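PDB 2YKK: CEL44C from Paenibacillus polymyxa, which hydrolyses the beta-1,4-glucan backbone of xyloglucan and, as an endo-glucanase, of related glucans through its glycoside hydrolase family 44 module, one part of a larger multi-domain protein. Local coordinates for residues E288-G293 with K322-I327; D282-P287 with A355-S360. The protein carries 2 engineered substitutions. All coordinates share one frame; numbering follows the deposited sequence. Where two conformers were deposited one is given.

Overall arrangement
From the N terminus the chain first contributes an inner strand, 8-22, to the nine-stranded mixed sheet, then runs through the first five strands of the closed parallel barrel. Strand 280-285, the sixth, supplies the first half of contact 2. Directly after it, residues 288-293 enter a small hairpin and later meet residues 322-327 at the start of helix 326-331, so contact 1 closes a loop of 28 intervening residues. Strand 353-359, the seventh, then closes the wider loop of contact 2, inside which contact 1 is nested. Their centres lie about 17 Å apart: contact 2 joins neighbouring barrel strands, while contact 1 fastens the segment leaving one of them to a helix start.

Contact 1. Residues E288-G293 with K322-I327; sequences EAMGGG and KEDSWI
The N-capped start of helix 326-331 is met here by the segment that leaves barrel strand 280-285 for the two-stranded hairpin 290-291/294-295, with Glu288, Ala289 and Met290 lying along Asp324 to Ile327. One backbone bond joins them directly: Met290 N donates to Asp324 O at 2.8 Å, in the carbonyl plane but bent at the hydrogen (140°). The same oxygen is approached by the CA-H of Ala289. A water returns the link, accepting from Asp324 N and donating to Met290 O, and Asp324 OD2 takes a second water at 2.6 Å.

At the helix end, the indole N-H of Trp326 reaches Glu288, with NE1 to OE2 at 3.1 Å and a nearly straight bond (167°). The oxygen lies at the ring edge, in the indole plane, whereas the donor stands above the carboxylate. With CG anti to its own carbonyl carbon, Glu288 lays that atom against Ile327 CD1 at 3.8 Å, and the bend at chi2 (-90°) then swings the carboxylate toward the indole. Over one face of that indole, Ile327 CG1 sits above the ring centre.

Glu323 reaches toward the same backbone. Its OE2 receives Ser325 OG at 2.7 Å on the anti lone pair, and also a water that accepts from Glu288 N; OE1 is held by Thr315. Ser325 OG in turn caps Ala328 N.

Glu323 thus orients the capping serine and, through one water, steadies the backbone of Glu288, and this several-fold grip probably favours a charged carboxylate. The approach from above the carboxylate plane of Glu288 is probably less favourable than one in it, yet the straight bond in the indole plane, with Ile327 on one face, would restrict the turning of the ring.

Contact 2. Residues D282-P287 with A355-S360; sequences DVHWYP and AMTEYS
The side chain of Glu358 passes over one face of the His284 imidazole and ends at the edge of the Tyr286 ring. Over His284, CD stands 3.2 Å above the ring plane, offset toward the rim, and the carboxylate is stacked only 20° from parallel; CG, 3.6 Å from the ring centroid, adds a CH-pi contact. At the imidazole edge, in plane, lies Thr357 OG1, while ND1 is bonded to Glu187. The Tyr286 ring has Tyr359 CA over one face and Glu358 OE1 at its edge, where OH donates to OE1 at 2.7 Å, on the anti side and tilted 30° out of the carboxylate plane. With a phenylalanine here, OE1 would lose that donor and the carboxylate would probably be freer to turn.

His284 and Thr357 belong to neighbouring parallel strands of the (beta/alpha)8 barrel or their ends, and Tyr286 follows in the loop. Enzymes of this fold keep the active site at the C-terminal ends of the strands, consistent with a bound buffer molecule about 3 Å from the Glu358 side chain. A salt bridge to Arg44 holds Glu358 OE2. The backbones pair through Val283 N to Ala355 O and Thr357 N to Val283 O (2.9 Å). The next bond, Trp285 N to Glu358 O at 3.0 Å, follows the corner the chain turns at Glu358.

Thr357 OG1, set between its backbone N and carbonyl carbon (chi1 56°), donates to Asp282 OD1 at 2.5 Å, an unusually short length that may partly reflect coordinate error. On the face opposite Asp282, His284 and Glu358, Met356 CE touches Trp285 CB at 3.7 Å, its sulfur making an oblique Met-aromatic contact with the indole.

Contact 1. Residues E288-G293 with K322-I327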
loop_
_atom_site.group_PDB
_atom_site.type_symbol
_atom_site.label_atom_id
_atom_site.label_comp_id
_atom_site.label_asym_id
_atom_site.label_seq_id
_atom_site.Cartn_x
_atom_site.Cartn_y
_atom_site.Cartn_z
ATOM N N GLU A 288 -13.209 3.892 6.728
ATOM C CA GLU A 288 -14.205 4.761 7.430
ATOM C C GLU A 288 -15.027 4.009 8.460
ATOM O O GLU A 288 -15.829 4.636 9.187
ATOM C CB GLU A 288 -15.158 5.419 6.411
ATOM C CG GLU A 288 -14.435 6.370 5.479
ATOM C CD GLU A 288 -14.381 7.793 5.991
ATOM O OE1 GLU A 288 -14.699 8.045 7.174
ATOM O OE2 GLU A 288 -13.960 8.665 5.165
ATOM N N ALA A 289 -14.782 2.705 8.570
ATOM C CA ALA A 289 -15.475 1.826 9.539
ATOM C C ALA A 289 -15.407 2.394 10.937
ATOM O O ALA A 289 -14.322 2.814 11.381
ATOM C CB ALA A 289 -14.821 0.466 9.548
ATOM N N MET A 290 -16.571 2.421 11.590
ATOM C CA MET A 290 -16.760 2.986 12.936
ATOM C C MET A 290 -17.105 1.889 13.928
ATOM O O MET A 290 -17.754 0.911 13.559
ATOM C CB MET A 290 -17.939 3.973 12.947
ATOM C CG MET A 290 -17.881 5.070 11.902
ATOM S SD MET A 290 -16.826 6.439 12.377
ATOM C CE MET A 290 -17.528 6.941 13.934
ATOM N N GLY A 291 -16.732 2.086 15.190
ATOM C CA GLY A 291 -17.162 1.208 16.270
ATOM C C GLY A 291 -17.135 2.048 17.527
ATOM O O GLY A 291 -16.179 2.788 17.752
ATOM N N GLY A 292 -18.189 1.944 18.358
ATOM C CA GLY A 292 -18.207 2.713 19.611
ATOM C C GLY A 292 -18.093 4.205 19.404
ATOM O O GLY A 292 -17.555 4.924 20.260
ATOM N N GLY A 293 -18.588 4.667 18.260
ATOM C CA GLY A 293 -18.590 6.083 17.911
ATOM C C GLY A 293 -17.280 6.659 17.383
ATOM O O GLY A 293 -17.153 7.884 17.240
ATOM N N LYS A 322 -21.480 -5.675 6.112
ATOM C CA LYS A 322 -21.830 -4.265 6.001
ATOM C C LYS A 322 -21.264 -3.493 7.178
ATOM O O LYS A 322 -21.803 -3.583 8.315
ATOM C CB LYS A 322 -23.363 -4.058 5.944
ATOM C CG LYS A 322 -23.775 -2.625 5.517
ATOM C CD LYS A 322 -25.326 -2.471 5.287
ATOM C CE LYS A 322 -25.667 -1.134 4.568
ATOM N NZ LYS A 322 -27.143 -0.846 4.591
ATOM N N GLU A 323 -20.178 -2.743 6.955
ATOM C CA GLU A 323 -19.596 -2.007 8.079
ATOM C C GLU A 323 -20.452 -0.778 8.443
ATOM O O GLU A 323 -21.349 -0.362 7.676
ATOM C CB GLU A 323 -18.148 -1.527 7.746
ATOM C CG GLU A 323 -18.129 -0.505 6.560
ATOM C CD GLU A 323 -16.715 -0.066 6.174
ATOM O OE1 GLU A 323 -15.795 -0.910 6.333
ATOM O OE2 GLU A 323 -16.548 1.074 5.641
ATOM N N ASP A 324 -20.101 -0.141 9.560
ATOM C CA ASP A 324 -20.782 1.100 9.934
ATOM C C ASP A 324 -19.917 2.230 9.394
ATOM O O ASP A 324 -18.914 2.596 10.013
ATOM C CB ASP A 324 -20.911 1.176 11.456
ATOM C CG ASP A 324 -21.547 2.485 11.943
ATOM O OD1 ASP A 324 -21.992 3.324 11.131
ATOM O OD2 ASP A 324 -21.586 2.653 13.184
ATOM N N SER A 325 -20.286 2.755 8.222
ATOM C CA SER A 325 -19.610 3.920 7.632
ATOM C C SER A 325 -20.477 4.566 6.576
ATOM O O SER A 325 -21.391 3.930 6.059
ATOM C CB SER A 325 -18.290 3.492 6.974
ATOM O OG SER A 325 -18.544 2.906 5.697
ATOM N N TRP A 326 -20.148 5.805 6.203
ATOM C CA TRP A 326 -20.933 6.491 5.174
ATOM C C TRP A 326 -20.770 5.804 3.840
ATOM O O TRP A 326 -21.658 5.884 3.002
ATOM C CB TRP A 326 -20.535 7.972 5.085
ATOM C CG TRP A 326 -19.148 8.238 4.511
ATOM C CD1 TRP A 326 -17.975 8.416 5.216
ATOM C CD2 TRP A 326 -18.811 8.383 3.138
ATOM N NE1 TRP A 326 -16.942 8.654 4.345
ATOM C CE2 TRP A 326 -17.423 8.653 3.067
ATOM C CE3 TRP A 326 -19.546 8.326 1.950
ATOM C CZ2 TRP A 326 -16.764 8.852 1.867
ATOM C CZ3 TRP A 326 -18.879 8.530 0.752
ATOM C CH2 TRP A 326 -17.505 8.791 0.726
ATOM N N ILE A 327 -19.617 5.140 3.613
ATOM C CA ILE A 327 -19.428 4.394 2.365
ATOM C C ILE A 327 -20.423 3.227 2.268
ATOM O O ILE A 327 -21.088 3.065 1.251
ATOM C CB ILE A 327 -17.965 3.884 2.206
ATOM C CG1 ILE A 327 -16.984 5.075 2.288
ATOM C CG2 ILE A 327 -17.821 3.103 0.861
ATOM C CD1 ILE A 327 -15.494 4.629 2.301
HETATM O O HOH W 1 -14.213 2.060 4.808
HETATM O O HOH W 2 -17.976 -0.753 11.506
HETATM O O HOH W 3 -20.781 1.087 15.098
HETATM O O HOH W 4 -19.844 3.631 16.006
#

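Contact 2. Residues D282-P287 with A355-S360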
loop_
_atom_site.group_PDB
_atom_site.type_symbol
_atom_site.label_atom_id
_atom_site.label_comp_id
_atom_site.label_asym_id
_atom_site.label_seq_id
_atom_site.Cartn_x
_atom_site.Cartn_y
_atom_site.Cartn_z
ATOM N N ASP A 282 -3.742 2.814 -8.703
ATOM C CA ASP A 282 -3.116 3.048 -7.386
ATOM C C ASP A 282 -4.145 3.819 -6.564
ATOM O O ASP A 282 -4.551 4.935 -6.955
ATOM C CB ASP A 282 -1.845 3.898 -7.664
ATOM C CG ASP A 282 -1.049 4.342 -6.410
ATOM O OD1 ASP A 282 -1.661 4.467 -5.313
ATOM O OD2 ASP A 282 0.188 4.620 -6.538
ATOM N N VAL A 283 -4.575 3.224 -5.452
ATOM C CA VAL A 283 -5.482 3.898 -4.504
ATOM C C VAL A 283 -4.917 3.886 -3.086
ATOM O O VAL A 283 -4.075 3.026 -2.719
ATOM C CB VAL A 283 -6.903 3.248 -4.469
ATOM C CG1 VAL A 283 -7.563 3.365 -5.848
ATOM C CG2 VAL A 283 -6.854 1.791 -4.019
ATOM N N HIS A 284 -5.430 4.816 -2.268
ATOM C CA HIS A 284 -5.249 4.784 -0.798
ATOM C C HIS A 284 -6.581 4.392 -0.181
ATOM O O HIS A 284 -7.634 4.734 -0.709
ATOM C CB HIS A 284 -4.815 6.165 -0.287
ATOM C CG HIS A 284 -3.502 6.599 -0.880
ATOM N ND1 HIS A 284 -2.980 7.883 -0.756
ATOM C CD2 HIS A 284 -2.592 5.881 -1.574
ATOM C CE1 HIS A 284 -1.793 7.918 -1.355
ATOM N NE2 HIS A 284 -1.533 6.709 -1.841
ATOM N N TRP A 285 -6.510 3.630 0.909
ATOM C CA TRP A 285 -7.721 3.095 1.569
ATOM C C TRP A 285 -7.530 3.190 3.067
ATOM O O TRP A 285 -6.875 2.325 3.677
ATOM C CB TRP A 285 -7.935 1.633 1.160
ATOM C CG TRP A 285 -9.157 0.956 1.812
ATOM C CD1 TRP A 285 -9.139 0.030 2.822
ATOM C CD2 TRP A 285 -10.532 1.158 1.472
ATOM N NE1 TRP A 285 -10.431 -0.360 3.136
ATOM C CE2 TRP A 285 -11.304 0.304 2.316
ATOM C CE3 TRP A 285 -11.203 1.954 0.510
ATOM C CZ2 TRP A 285 -12.690 0.230 2.230
ATOM C CZ3 TRP A 285 -12.599 1.891 0.458
ATOM C CH2 TRP A 285 -13.321 1.035 1.318
ATOM N N TYR A 286 -8.102 4.226 3.680
ATOM C CA TYR A 286 -8.105 4.340 5.139
ATOM C C TYR A 286 -9.555 4.084 5.512
ATOM O O TYR A 286 -10.434 4.849 5.132
ATOM C CB TYR A 286 -7.726 5.760 5.551
ATOM C CG TYR A 286 -6.261 6.047 5.271
ATOM C CD1 TYR A 286 -5.276 5.573 6.152
ATOM C CD2 TYR A 286 -5.881 6.868 4.194
ATOM C CE1 TYR A 286 -3.927 5.854 5.963
ATOM C CE2 TYR A 286 -4.489 7.142 3.966
ATOM C CZ TYR A 286 -3.536 6.661 4.894
ATOM O OH TYR A 286 -2.205 6.970 4.726
ATOM N N PRO A 287 -9.813 2.964 6.183
ATOM C CA PRO A 287 -11.192 2.569 6.523
ATOM C C PRO A 287 -11.976 3.714 7.173
ATOM O O PRO A 287 -11.444 4.433 8.051
ATOM C CB PRO A 287 -10.974 1.441 7.549
ATOM C CG PRO A 287 -9.659 0.767 7.017
ATOM C CD PRO A 287 -8.818 1.965 6.593
ATOM N N ALA A 355 -2.891 -1.524 -6.842
ATOM C CA ALA A 355 -2.025 -1.345 -5.683
ATOM C C ALA A 355 -2.773 -0.493 -4.677
ATOM O O ALA A 355 -3.483 0.439 -5.066
ATOM C CB ALA A 355 -0.696 -0.648 -6.063
ATOM N N MET A 356 -2.573 -0.805 -3.397
ATOM C CA MET A 356 -3.103 0.003 -2.306
ATOM C C MET A 356 -1.922 0.665 -1.578
ATOM O O MET A 356 -1.344 0.055 -0.674
ATOM C CB MET A 356 -3.854 -0.937 -1.339
ATOM C CG MET A 356 -4.534 -0.180 -0.188
ATOM S SD MET A 356 -5.509 -1.303 0.887
ATOM C CE MET A 356 -6.837 -1.680 -0.209
ATOM N N THR A 357 -1.507 1.856 -2.019
ATOM C CA THR A 357 -0.183 2.380 -1.650
ATOM C C THR A 357 -0.163 3.157 -0.353
ATOM O O THR A 357 0.910 3.587 0.079
ATOM C CB THR A 357 0.427 3.243 -2.783
ATOM O OG1 THR A 357 -0.479 4.293 -3.118
ATOM C CG2 THR A 357 0.674 2.341 -4.037
ATOM N N GLU A 358 -1.331 3.358 0.252
ATOM C CA GLU A 358 -1.396 3.716 1.683
ATOM C C GLU A 358 -2.615 3.063 2.237
ATOM O O GLU A 358 -3.646 3.092 1.574
ATOM C CB GLU A 358 -1.607 5.212 1.910
ATOM C CG GLU A 358 -0.343 6.027 1.520
ATOM C CD GLU A 358 -0.537 7.557 1.647
ATOM O OE1 GLU A 358 -1.441 7.995 2.383
ATOM O OE2 GLU A 358 0.244 8.327 1.020
ATOM N N TYR A 359 -2.497 2.560 3.459
ATOM C CA TYR A 359 -3.647 2.095 4.250
ATOM C C TYR A 359 -3.221 1.929 5.707
ATOM O O TYR A 359 -2.018 1.806 6.013
ATOM C CB TYR A 359 -4.219 0.763 3.719
ATOM C CG TYR A 359 -3.339 -0.441 3.930
ATOM C CD1 TYR A 359 -2.259 -0.702 3.069
ATOM C CD2 TYR A 359 -3.626 -1.370 4.946
ATOM C CE1 TYR A 359 -1.455 -1.822 3.279
ATOM C CE2 TYR A 359 -2.841 -2.506 5.109
ATOM C CZ TYR A 359 -1.750 -2.704 4.308
ATOM O OH TYR A 359 -0.975 -3.853 4.437
ATOM N N SER A 360 -4.208 1.908 6.596
ATOM C CA SER A 360 -3.938 1.582 8.000
ATOM C C SER A 360 -5.280 1.254 8.606
ATOM O O SER A 360 -6.280 1.916 8.258
ATOM C CB SER A 360 -3.415 2.818 8.739
ATOM O OG SER A 360 -3.388 2.538 10.152
#